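Local coordinates for ABC transporter substrate-binding protein (Rhizobium radiobacter, PDB 6TFX) that binds the mannityl-opine mannopinic acid as the periplasmic solute-binding protein of an ABC importer in Agrobacterium, at residues Ala23-Thr26 against Ser27-Thr30; Ala64-Leu67 against Val68-Phe71; Arg284-Arg287 against Val288-Val292. One frame throughout, in Å; residues are numbered along the deposited sequence.

Contact 1 (Ala23-Thr26 against Ser27-Thr30). With N72 ((2~{R})-2-[[(3~{R},4~{R},5~{S})-3,4,5,6-tetrakis(oxidanyl)-2-oxidanylidene-hexyl]amino]pentanedioic acid), chain C.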
ATOM      1  N   ALA A  23       0.377  -3.804  -9.411  1.00 15.70           N
ATOM      2  CA  ALA A  23      -0.195  -2.528  -8.987  1.00 16.10           C
ATOM      3  C   ALA A  23       0.276  -2.185  -7.574  1.00 18.46           C
ATOM      4  O   ALA A  23       0.054  -2.966  -6.644  1.00 18.73           O
ATOM      5  CB  ALA A  23      -1.715  -2.586  -9.068  1.00 16.42           C
ATOM      6  N   THR A  24       0.977  -1.035  -7.452  1.00 16.21           N
ATOM      7  CA  THR A  24       1.625  -0.600  -6.209  1.00 15.26           C
ATOM      8  C   THR A  24       1.202   0.782  -5.739  1.00 16.85           C
ATOM      9  O   THR A  24       1.031   0.981  -4.538  1.00 17.87           O
ATOM     10  CB  THR A  24       3.143  -0.663  -6.419  1.00 22.64           C
ATOM     11  OG1 THR A  24       3.510  -2.006  -6.765  1.00 18.71           O
ATOM     12  CG2 THR A  24       3.936  -0.199  -5.200  1.00 23.50           C
ATOM     13  N   THR A  25       1.037   1.748  -6.676  1.00 15.63           N
ATOM     14  CA  THR A  25       0.627   3.082  -6.238  1.00 16.07           C
ATOM     15  C   THR A  25      -0.792   2.994  -5.664  1.00 17.15           C
ATOM     16  O   THR A  25      -1.571   2.107  -6.056  1.00 16.25           O
ATOM     17  CB  THR A  25       0.667   4.074  -7.399  1.00 21.40           C
ATOM     18  OG1 THR A  25      -0.343   3.716  -8.330  1.00 20.84           O
ATOM     19  CG2 THR A  25       2.053   4.129  -8.096  1.00 17.78           C
ATOM     20  N   THR A  26      -1.154   3.933  -4.777  1.00 14.86           N
ATOM     21  CA  THR A  26      -2.521   3.897  -4.227  1.00 13.91           C
ATOM     22  C   THR A  26      -3.554   3.928  -5.374  1.00 16.59           C
ATOM     23  O   THR A  26      -4.548   3.185  -5.324  1.00 16.18           O
ATOM     24  CB  THR A  26      -2.745   5.100  -3.306  1.00 19.55           C
ATOM     25  OG1 THR A  26      -1.946   4.901  -2.145  1.00 17.71           O
ATOM     26  CG2 THR A  26      -4.204   5.223  -2.865  1.00 20.76           C
ATOM     27  N   SER A  27      -3.327   4.775  -6.395  1.00 14.99           N
ATOM     28  CA  SER A  27      -4.311   4.886  -7.474  1.00 14.71           C
ATOM     29  C   SER A  27      -4.494   3.565  -8.232  1.00 17.26           C
ATOM     30  O   SER A  27      -5.626   3.152  -8.483  1.00 18.09           O
ATOM     31  CB  SER A  27      -3.943   6.002  -8.438  1.00 19.18           C
ATOM     32  OG  SER A  27      -5.000   6.141  -9.375  1.00 22.76           O
ATOM     33  N   ASP A  28      -3.388   2.896  -8.583  1.00 15.96           N
ATOM     34  CA  ASP A  28      -3.517   1.614  -9.307  1.00 15.07           C
ATOM     35  C   ASP A  28      -4.155   0.565  -8.386  1.00 16.76           C
ATOM     36  O   ASP A  28      -5.032  -0.181  -8.826  1.00 18.22           O
ATOM     37  CB  ASP A  28      -2.154   1.131  -9.813  1.00 16.74           C
ATOM     38  CG  ASP A  28      -1.592   1.842 -11.043  1.00 26.36           C
ATOM     39  OD1 ASP A  28      -2.332   2.664 -11.670  1.00 26.29           O
ATOM     40  OD2 ASP A  28      -0.423   1.571 -11.397  1.00 24.57           O
ATOM     41  N   ARG A  29      -3.764   0.535  -7.077  1.00 14.00           N
ATOM     42  CA  ARG A  29      -4.357  -0.445  -6.152  1.00 14.37           C
ATOM     43  C   ARG A  29      -5.870  -0.186  -5.972  1.00 15.76           C
ATOM     44  O   ARG A  29      -6.643  -1.134  -5.759  1.00 16.33           O
ATOM     45  CB  ARG A  29      -3.687  -0.386  -4.774  1.00 15.65           C
ATOM     46  CG  ARG A  29      -2.245  -0.862  -4.782  1.00 15.75           C
ATOM     47  CD  ARG A  29      -1.740  -0.780  -3.364  1.00 14.42           C
ATOM     48  NE  ARG A  29      -0.322  -1.107  -3.192  1.00 16.58           N
ATOM     49  CZ  ARG A  29       0.161  -2.316  -2.918  1.00 19.29           C
ATOM     50  NH1 ARG A  29      -0.644  -3.377  -2.899  1.00 17.18           N
ATOM     51  NH2 ARG A  29       1.452  -2.481  -2.688  1.00 16.82           N
ATOM     52  N   THR A  30      -6.274   1.105  -5.991  1.00 13.37           N
ATOM     53  CA  THR A  30      -7.693   1.464  -5.819  1.00 14.09           C
ATOM     54  C   THR A  30      -8.500   0.920  -7.013  1.00 16.70           C
ATOM     55  O   THR A  30      -9.499   0.240  -6.822  1.00 15.02           O
ATOM     56  CB  THR A  30      -7.871   2.975  -5.694  1.00 18.02           C
ATOM     57  OG1 THR A  30      -7.129   3.441  -4.566  1.00 16.83           O
ATOM     58  CG2 THR A  30      -9.355   3.370  -5.515  1.00 16.26           C
TER
HETATM   59  OAB N72 C 601       1.939  12.706   3.209  1.00 21.50           O
HETATM   60  CAF N72 C 601       2.381  11.349   3.008  1.00 20.18           C
HETATM   61  CAG N72 C 601       1.961  10.656   1.668  1.00 24.02           C
HETATM   62  OAC N72 C 601       0.935  11.318   1.003  1.00 19.48           O
HETATM   63  CAH N72 C 601       1.894   9.136   1.830  1.00 18.82           C
HETATM   64  OAM N72 C 601       1.872   8.535   3.068  1.00 15.25           O
HETATM   65  CAI N72 C 601       0.970   8.071   1.270  1.00 24.60           C
HETATM   66  OAD N72 C 601      -0.326   8.590   1.072  1.00 17.85           O
HETATM   67  CAJ N72 C 601       1.608   7.297   0.142  1.00 17.64           C
HETATM   68  OAE N72 C 601       2.864   7.243   0.097  1.00 16.87           O
HETATM   69  CAK N72 C 601       0.724   6.645  -0.958  1.00 16.54           C
HETATM   70  N   N72 C 601       0.756   5.204  -0.866  1.00 16.42           N
HETATM   71  CA  N72 C 601       1.314   4.398  -1.885  1.00 24.14           C
HETATM   72  C   N72 C 601       2.150   5.056  -2.947  1.00 18.56           C
HETATM   73  O   N72 C 601       3.420   5.283  -3.056  1.00 16.41           O
HETATM   74  CB  N72 C 601       1.893   3.119  -1.273  1.00 20.82           C
HETATM   75  CG  N72 C 601       2.986   2.354  -2.019  1.00 16.80           C
HETATM   76  CD  N72 C 601       2.992   0.854  -1.716  1.00 18.84           C
HETATM   77  OE1 N72 C 601       1.925   0.227  -1.415  1.00 17.16           O
HETATM   78  OE2 N72 C 601       4.078   0.238  -1.786  1.00 16.65           O
HETATM   79  OXT N72 C 601       1.305   5.315  -3.824  1.00 17.33           O
HETATM   80  O   HOH W   1       1.454   0.882  -9.560  1.00 18.88           O
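Arg29 reaches back from the first turn of helix 26-35 over the loop that leads into it, an extended chain from CG to NE. Its CB lies against Thr25 O, and Arg29 CG sits 3.3 Å from Thr25 O and 3.6 Å from Ala23 O. CD then passes Thr24 O, and NE gives that carbonyl a hydrogen bond, Arg29 NE to Thr24 O 2.8 Å, arriving from above the carbonyl plane. At the tip, Ala23 O lies over the centre of one guanidinium face and NH1 is held by Ser143. Arg29 NH2 makes a weak bond to the side-chain carboxylate of the opine, 3.0 Å to N72 OE1. The bonds to Thr24 O and Ser143 help orient the guanidinium toward the ligand's glutamyl end. Thr25 is the N-cap of the helix: Thr25 OG1, placed between backbone N and carbonyl carbon (chi1 68°), accepts from Asp28 N at 3.2 Å. One residue on, Thr26 N donates to N72 OXT at 3.0 Å, so the other carboxylate faces the start of the helix, whose dipole would probably favour the negative charge. Thr30 OG1 donates to Thr26 O alongside the helical bond from Thr30 N. A capped helix N-terminus presented to a ligand carboxylate marks this as part of the opine pocket.

Contact 2 (Ala64-Leu67 against Val68-Phe71)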
ATOM      1  N   ALA A  64      -5.688 -31.426   9.553  1.00 18.61           N
ATOM      2  CA  ALA A  64      -5.303 -31.203  10.956  1.00 18.80           C
ATOM      3  C   ALA A  64      -4.019 -30.357  11.125  1.00 20.76           C
ATOM      4  O   ALA A  64      -4.008 -29.417  11.939  1.00 20.65           O
ATOM      5  CB  ALA A  64      -5.139 -32.524  11.692  1.00 20.11           C
ATOM      6  N   ASP A  65      -2.967 -30.657  10.333  1.00 18.46           N
ATOM      7  CA  ASP A  65      -1.714 -29.925  10.496  1.00 17.75           C
ATOM      8  C   ASP A  65      -1.718 -28.563   9.830  1.00 19.11           C
ATOM      9  O   ASP A  65      -0.729 -27.836   9.939  1.00 17.87           O
ATOM     10  CB  ASP A  65      -0.479 -30.744  10.080  1.00 20.43           C
ATOM     11  CG  ASP A  65      -0.433 -31.227   8.644  1.00 31.80           C
ATOM     12  OD1 ASP A  65      -1.072 -30.592   7.783  1.00 31.07           O
ATOM     13  OD2 ASP A  65       0.249 -32.252   8.380  1.00 35.29           O
ATOM     14  N   GLN A  66      -2.830 -28.194   9.152  1.00 15.62           N
ATOM     15  CA  GLN A  66      -2.978 -26.889   8.490  1.00 15.16           C
ATOM     16  C   GLN A  66      -1.919 -26.641   7.423  1.00 18.75           C
ATOM     17  O   GLN A  66      -1.546 -25.490   7.143  1.00 17.62           O
ATOM     18  CB  GLN A  66      -3.060 -25.715   9.499  1.00 16.76           C
ATOM     19  CG  GLN A  66      -4.256 -25.857  10.430  1.00 21.17           C
ATOM     20  CD  GLN A  66      -4.209 -24.731  11.423  1.00 39.91           C
ATOM     21  OE1 GLN A  66      -3.424 -24.740  12.379  1.00 35.40           O
ATOM     22  NE2 GLN A  66      -5.020 -23.724  11.197  1.00 27.18           N
ATOM     23  N   LEU A  67      -1.466 -27.720   6.793  1.00 17.00           N
ATOM     24  CA  LEU A  67      -0.532 -27.587   5.670  1.00 16.67           C
ATOM     25  C   LEU A  67      -1.262 -27.751   4.337  1.00 19.32           C
ATOM     26  O   LEU A  67      -0.702 -27.394   3.297  1.00 18.86           O
ATOM     27  CB  LEU A  67       0.597 -28.626   5.734  1.00 17.89           C
ATOM     28  CG  LEU A  67       1.530 -28.558   6.957  1.00 22.97           C
ATOM     29  CD1 LEU A  67       2.597 -29.644   6.881  1.00 23.58           C
ATOM     30  CD2 LEU A  67       2.190 -27.221   7.071  1.00 23.42           C
ATOM     31  N   VAL A  68      -2.466 -28.336   4.352  1.00 17.07           N
ATOM     32  CA  VAL A  68      -3.205 -28.549   3.104  1.00 17.69           C
ATOM     33  C   VAL A  68      -4.565 -27.902   3.257  1.00 21.58           C
ATOM     34  O   VAL A  68      -5.329 -28.271   4.155  1.00 20.20           O
ATOM     35  CB  VAL A  68      -3.308 -30.055   2.742  1.00 21.47           C
ATOM     36  CG1 VAL A  68      -4.085 -30.243   1.432  1.00 22.38           C
ATOM     37  CG2 VAL A  68      -1.926 -30.694   2.647  1.00 21.13           C
ATOM     38  N   TRP A  69      -4.842 -26.923   2.398  1.00 18.61           N
ATOM     39  CA  TRP A  69      -6.089 -26.160   2.399  1.00 19.35           C
ATOM     40  C   TRP A  69      -6.868 -26.442   1.131  1.00 22.68           C
ATOM     41  O   TRP A  69      -6.306 -26.371   0.032  1.00 21.55           O
ATOM     42  CB  TRP A  69      -5.775 -24.675   2.494  1.00 17.66           C
ATOM     43  CG  TRP A  69      -5.183 -24.294   3.819  1.00 19.23           C
ATOM     44  CD1 TRP A  69      -3.924 -24.576   4.272  1.00 22.02           C
ATOM     45  CD2 TRP A  69      -5.817 -23.531   4.849  1.00 19.92           C
ATOM     46  NE1 TRP A  69      -3.743 -24.055   5.532  1.00 21.38           N
ATOM     47  CE2 TRP A  69      -4.881 -23.388   5.902  1.00 22.82           C
ATOM     48  CE3 TRP A  69      -7.077 -22.902   4.962  1.00 22.16           C
ATOM     49  CZ2 TRP A  69      -5.169 -22.666   7.065  1.00 23.34           C
ATOM     50  CZ3 TRP A  69      -7.367 -22.191   6.126  1.00 24.92           C
ATOM     51  CH2 TRP A  69      -6.419 -22.075   7.157  1.00 25.63           C
ATOM     52  N   THR A  70      -8.165 -26.726   1.280  1.00 18.84           N
ATOM     53  CA  THR A  70      -9.011 -27.027   0.121  1.00 19.29           C
ATOM     54  C   THR A  70     -10.101 -25.972   0.032  1.00 22.23           C
ATOM     55  O   THR A  70     -10.843 -25.783   0.996  1.00 20.64           O
ATOM     56  CB  THR A  70      -9.582 -28.449   0.221  1.00 25.26           C
ATOM     57  OG1 THR A  70      -8.488 -29.368   0.377  1.00 22.51           O
ATOM     58  CG2 THR A  70     -10.397 -28.834  -1.016  1.00 27.58           C
ATOM     59  N   PHE A  71     -10.153 -25.272  -1.107  1.00 17.80           N
ATOM     60  CA  PHE A  71     -11.132 -24.217  -1.366  1.00 17.56           C
ATOM     61  C   PHE A  71     -12.163 -24.674  -2.376  1.00 21.79           C
ATOM     62  O   PHE A  71     -11.794 -25.148  -3.449  1.00 21.31           O
ATOM     63  CB  PHE A  71     -10.446 -22.941  -1.895  1.00 17.77           C
ATOM     64  CG  PHE A  71      -9.617 -22.248  -0.840  1.00 17.07           C
ATOM     65  CD1 PHE A  71      -8.333 -22.693  -0.533  1.00 19.64           C
ATOM     66  CD2 PHE A  71     -10.132 -21.170  -0.125  1.00 18.11           C
ATOM     67  CE1 PHE A  71      -7.599 -22.102   0.496  1.00 20.31           C
ATOM     68  CE2 PHE A  71      -9.381 -20.555   0.881  1.00 21.90           C
ATOM     69  CZ  PHE A  71      -8.130 -21.037   1.198  1.00 20.01           C
TER
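Gln66 and Trp69 meet where a tight turn enters strand 68-73, the hairpin link from strand 57-62 in a four-stranded antiparallel sheet. The indole swings back over the turn and gives its N-H to the backbone, Trp69 NE1 to Gln66 O 3.1 Å. The bond is bent, 147° at the hydrogen, and the oxygen lies near the ring edge, tilted a little from its plane. With CG beside the backbone N (chi1 -68°) and the ring turned by chi2 72°, the five-membered side faces the loop; Trp69 CD1 is 3.8 Å from Gln66 O. The Gln66 amide approaches the benzo side only loosely, Gln66 NE2 to Trp69 CZ2 4.3 Å.

Behind this pair stands an Asx turn: Asp65 OD1 accepts from Leu67 N at 3.1 Å, which helps set the Gln66 peptide that offers its oxygen to the indole. Gln66 itself has positive phi, within the turn. Further out, Asn63 OD1 takes Val68 N, Arg131 NH1 binds Asp65 O, and Trp69 pairs through its backbone with Ile126 while its side chain touches Trp60 and Leu128. Where turn becomes strand, Leu67 and Val68 make a loose apolar contact, Leu67 CB to Val68 CG2 4.5 Å.

Contact 3 (Arg284-Arg287 against Val288-Val292). With N72 ((2~{R})-2-[[(3~{R},4~{R},5~{S})-3,4,5,6-tetrakis(oxidanyl)-2-oxidanylidene-hexyl]amino]pentanedioic acid), chain C.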
ATOM      1  N   ARG A 284       0.341  19.076  10.722  1.00 18.89           N
ATOM      2  CA  ARG A 284      -0.639  18.460   9.811  1.00 18.76           C
ATOM      3  C   ARG A 284      -1.972  18.163  10.478  1.00 22.00           C
ATOM      4  O   ARG A 284      -3.000  18.256   9.815  1.00 22.61           O
ATOM      5  CB  ARG A 284      -0.074  17.199   9.160  1.00 17.83           C
ATOM      6  CG  ARG A 284       1.000  17.526   8.131  1.00 18.54           C
ATOM      7  CD  ARG A 284       1.534  16.266   7.462  1.00 20.11           C
ATOM      8  NE  ARG A 284       1.947  16.574   6.097  1.00 17.86           N
ATOM      9  CZ  ARG A 284       2.236  15.660   5.168  1.00 20.13           C
ATOM     10  NH1 ARG A 284       2.210  14.363   5.467  1.00 16.46           N
ATOM     11  NH2 ARG A 284       2.553  16.040   3.933  1.00 17.79           N
ATOM     12  N   GLY A 285      -1.947  17.828  11.767  1.00 20.11           N
ATOM     13  CA  GLY A 285      -3.159  17.575  12.554  1.00 21.12           C
ATOM     14  C   GLY A 285      -3.202  16.165  13.102  1.00 24.69           C
ATOM     15  O   GLY A 285      -3.007  15.190  12.354  1.00 21.76           O
ATOM     16  N   GLU A 286      -3.501  16.049  14.408  1.00 22.18           N
ATOM     17  CA  GLU A 286      -3.486  14.777  15.137  1.00 23.46           C
ATOM     18  C   GLU A 286      -4.652  13.825  14.853  1.00 26.87           C
ATOM     19  O   GLU A 286      -4.553  12.653  15.226  1.00 28.11           O
ATOM     20  CB  GLU A 286      -3.355  15.016  16.655  1.00 26.20           C
ATOM     21  CG  GLU A 286      -1.921  14.908  17.144  1.00 46.05           C
ATOM     22  CD  GLU A 286      -1.180  16.200  17.437  1.00 79.10           C
ATOM     23  OE1 GLU A 286      -1.641  17.284  17.009  1.00 83.09           O
ATOM     24  OE2 GLU A 286      -0.119  16.120  18.097  1.00 73.10           O
ATOM     25  N   ARG A 287      -5.717  14.276  14.176  1.00 22.82           N
ATOM     26  CA  ARG A 287      -6.827  13.371  13.822  1.00 22.59           C
ATOM     27  C   ARG A 287      -6.387  12.381  12.716  1.00 24.85           C
ATOM     28  O   ARG A 287      -6.765  11.199  12.718  1.00 25.84           O
ATOM     29  CB  ARG A 287      -8.028  14.198  13.335  1.00 25.29           C
ATOM     30  CG  ARG A 287      -9.249  13.363  12.945  1.00 40.99           C
ATOM     31  CD  ARG A 287     -10.369  14.228  12.395  1.00 51.21           C
ATOM     32  NE  ARG A 287     -11.403  13.419  11.750  1.00 62.62           N
ATOM     33  CZ  ARG A 287     -12.434  13.918  11.075  1.00 79.45           C
ATOM     34  NH1 ARG A 287     -12.584  15.232  10.951  1.00 70.56           N
ATOM     35  NH2 ARG A 287     -13.323  13.107  10.518  1.00 64.62           N
ATOM     36  N   VAL A 288      -5.568  12.874  11.785  1.00 18.40           N
ATOM     37  CA  VAL A 288      -5.140  12.089  10.629  1.00 16.44           C
ATOM     38  C   VAL A 288      -3.701  11.606  10.729  1.00 18.71           C
ATOM     39  O   VAL A 288      -3.378  10.553  10.180  1.00 17.28           O
ATOM     40  CB  VAL A 288      -5.343  12.985   9.369  1.00 20.81           C
ATOM     41  CG1 VAL A 288      -4.622  12.446   8.135  1.00 19.80           C
ATOM     42  CG2 VAL A 288      -6.831  13.212   9.107  1.00 21.61           C
ATOM     43  N   ASN A 289      -2.856  12.377  11.442  1.00 17.15           N
ATOM     44  CA  ASN A 289      -1.409  12.123  11.490  1.00 16.77           C
ATOM     45  C   ASN A 289      -0.883  11.844  12.872  1.00 20.47           C
ATOM     46  O   ASN A 289      -1.293  12.488  13.833  1.00 20.11           O
ATOM     47  CB  ASN A 289      -0.689  13.378  10.981  1.00 17.49           C
ATOM     48  CG  ASN A 289      -1.198  13.826   9.639  1.00 20.43           C
ATOM     49  OD1 ASN A 289      -0.717  13.365   8.611  1.00 17.58           O
ATOM     50  ND2 ASN A 289      -2.204  14.704   9.623  1.00 18.06           N
ATOM     51  N   ARG A 290       0.092  10.938  12.964  1.00 17.58           N
ATOM     52  CA  ARG A 290       0.705  10.648  14.258  1.00 17.46           C
ATOM     53  C   ARG A 290       2.169  10.330  14.064  1.00 19.60           C
ATOM     54  O   ARG A 290       2.514   9.629  13.110  1.00 17.69           O
ATOM     55  CB  ARG A 290       0.035   9.443  14.953  1.00 19.91           C
ATOM     56  CG  ARG A 290      -1.394   9.666  15.455  1.00 38.89           C
ATOM     57  CD  ARG A 290      -1.497  10.607  16.653  1.00 53.65           C
ATOM     58  NE  ARG A 290      -2.874  11.061  16.856  1.00 68.32           N
ATOM     59  CZ  ARG A 290      -3.778  10.421  17.592  1.00 88.28           C
ATOM     60  NH1 ARG A 290      -3.461   9.292  18.216  1.00 71.09           N
ATOM     61  NH2 ARG A 290      -5.006  10.907  17.715  1.00 82.53           N
ATOM     62  N   ALA A 291       3.031  10.816  14.964  1.00 16.24           N
ATOM     63  CA  ALA A 291       4.443  10.420  14.919  1.00 16.44           C
ATOM     64  C   ALA A 291       4.485   8.964  15.386  1.00 20.60           C
ATOM     65  O   ALA A 291       3.685   8.578  16.251  1.00 21.85           O
ATOM     66  CB  ALA A 291       5.263  11.284  15.858  1.00 17.65           C
ATOM     67  N   VAL A 292       5.385   8.159  14.807  1.00 16.59           N
ATOM     68  CA  VAL A 292       5.465   6.731  15.146  1.00 14.88           C
ATOM     69  C   VAL A 292       6.811   6.419  15.789  1.00 16.67           C
ATOM     70  O   VAL A 292       7.845   6.650  15.149  1.00 16.69           O
ATOM     71  CB  VAL A 292       5.209   5.832  13.893  1.00 19.07           C
ATOM     72  CG1 VAL A 292       5.275   4.339  14.251  1.00 19.46           C
ATOM     73  CG2 VAL A 292       3.863   6.154  13.271  1.00 19.40           C
TER
HETATM   74  OAB N72 C 601       1.939  12.706   3.209  1.00 21.50           O
HETATM   75  CAF N72 C 601       2.381  11.349   3.008  1.00 20.18           C
HETATM   76  CAG N72 C 601       1.961  10.656   1.668  1.00 24.02           C
HETATM   77  OAC N72 C 601       0.935  11.318   1.003  1.00 19.48           O
HETATM   78  CAH N72 C 601       1.894   9.136   1.830  1.00 18.82           C
HETATM   79  OAM N72 C 601       1.872   8.535   3.068  1.00 15.25           O
HETATM   80  CAI N72 C 601       0.970   8.071   1.270  1.00 24.60           C
HETATM   81  OAD N72 C 601      -0.326   8.590   1.072  1.00 17.85           O
HETATM   82  CAJ N72 C 601       1.608   7.297   0.142  1.00 17.64           C
HETATM   83  OAE N72 C 601       2.864   7.243   0.097  1.00 16.87           O
HETATM   84  CAK N72 C 601       0.724   6.645  -0.958  1.00 16.54           C
HETATM   85  N   N72 C 601       0.756   5.204  -0.866  1.00 16.42           N
HETATM   86  CA  N72 C 601       1.314   4.398  -1.885  1.00 24.14           C
HETATM   87  C   N72 C 601       2.150   5.056  -2.947  1.00 18.56           C
HETATM   88  O   N72 C 601       3.420   5.283  -3.056  1.00 16.41           O
HETATM   89  CB  N72 C 601       1.893   3.119  -1.273  1.00 20.82           C
HETATM   90  CG  N72 C 601       2.986   2.354  -2.019  1.00 16.80           C
HETATM   91  CD  N72 C 601       2.992   0.854  -1.716  1.00 18.84           C
HETATM   92  OE1 N72 C 601       1.925   0.227  -1.415  1.00 17.16           O
HETATM   93  OE2 N72 C 601       4.078   0.238  -1.786  1.00 16.65           O
HETATM   94  OXT N72 C 601       1.305   5.315  -3.824  1.00 17.33           O
HETATM   95  O   HOH W   2       1.666  12.536   7.727  1.00 16.43           O
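Asn289 folds its amide back onto Gly285, across the turn that joins helix 277-284 to strand 289-291 and supplies Arg284 to the opine pocket of this periplasmic binding protein. With CG beside the backbone N (chi1 -53°) and the amide rotated by chi2 -87°, Asn289 ND2 donates to Gly285 O at 2.9 Å, in the carbonyl plane and on a lone pair. Asn289 N reaches the same oxygen of Gly285 at 3.0 Å, so two bonds grip it, with a weak third from Val288 N. Gly285 itself leaves the helix at positive phi, a backbone shape in which a side chain would collide with the carbonyl oxygen of Arg284.

The Arg284 side chain crosses that of Asn289 at about a right angle, Arg284 CB to Asn289 ND2 3.3 Å. Its own chain runs on to the ligand, bent at chi3 (149°), and Arg284 NH1 donates to the hydroxyl N72 OAB at 2.8 Å. A water in the guanidinium plane takes a second bond from NH1 and donates to Asn289 OD1 at 2.7 Å, tying the amide to the ligand-binding arginine. Gly341 O holds NH2, and Gln226 O takes the Asn289 amide a second time.

On the exposed side, Arg290 bends at chi2 to cross Glu286. It meets the backbone rather than the carboxylate: Arg290 NE donates on a lone pair to Glu286 O at 2.8 Å, and Arg290 NH2 makes a weaker bond to that oxygen at 3.1 Å.

Contacts 1 and 3 both touch the opine yet stand apart, centres about 23 Å from each other: contact 1 serves the glutamyl end with a helix start and an arginine, contact 3 the terminal hydroxyl of the sugar chain with an arginine leaving a helix. Contact 1 is buried close to the centre of the folded molecule; contact 3 is partly buried, its Glu286 and Arg290 side exposed. Contact 2 lies at the surface, its centre about 32 Å from that of contact 1, in a hairpin with no ligand. In all three a side-chain nitrogen reaches a loop carbonyl, from a strand in contacts 2 and 3 and from a helix in contact 1.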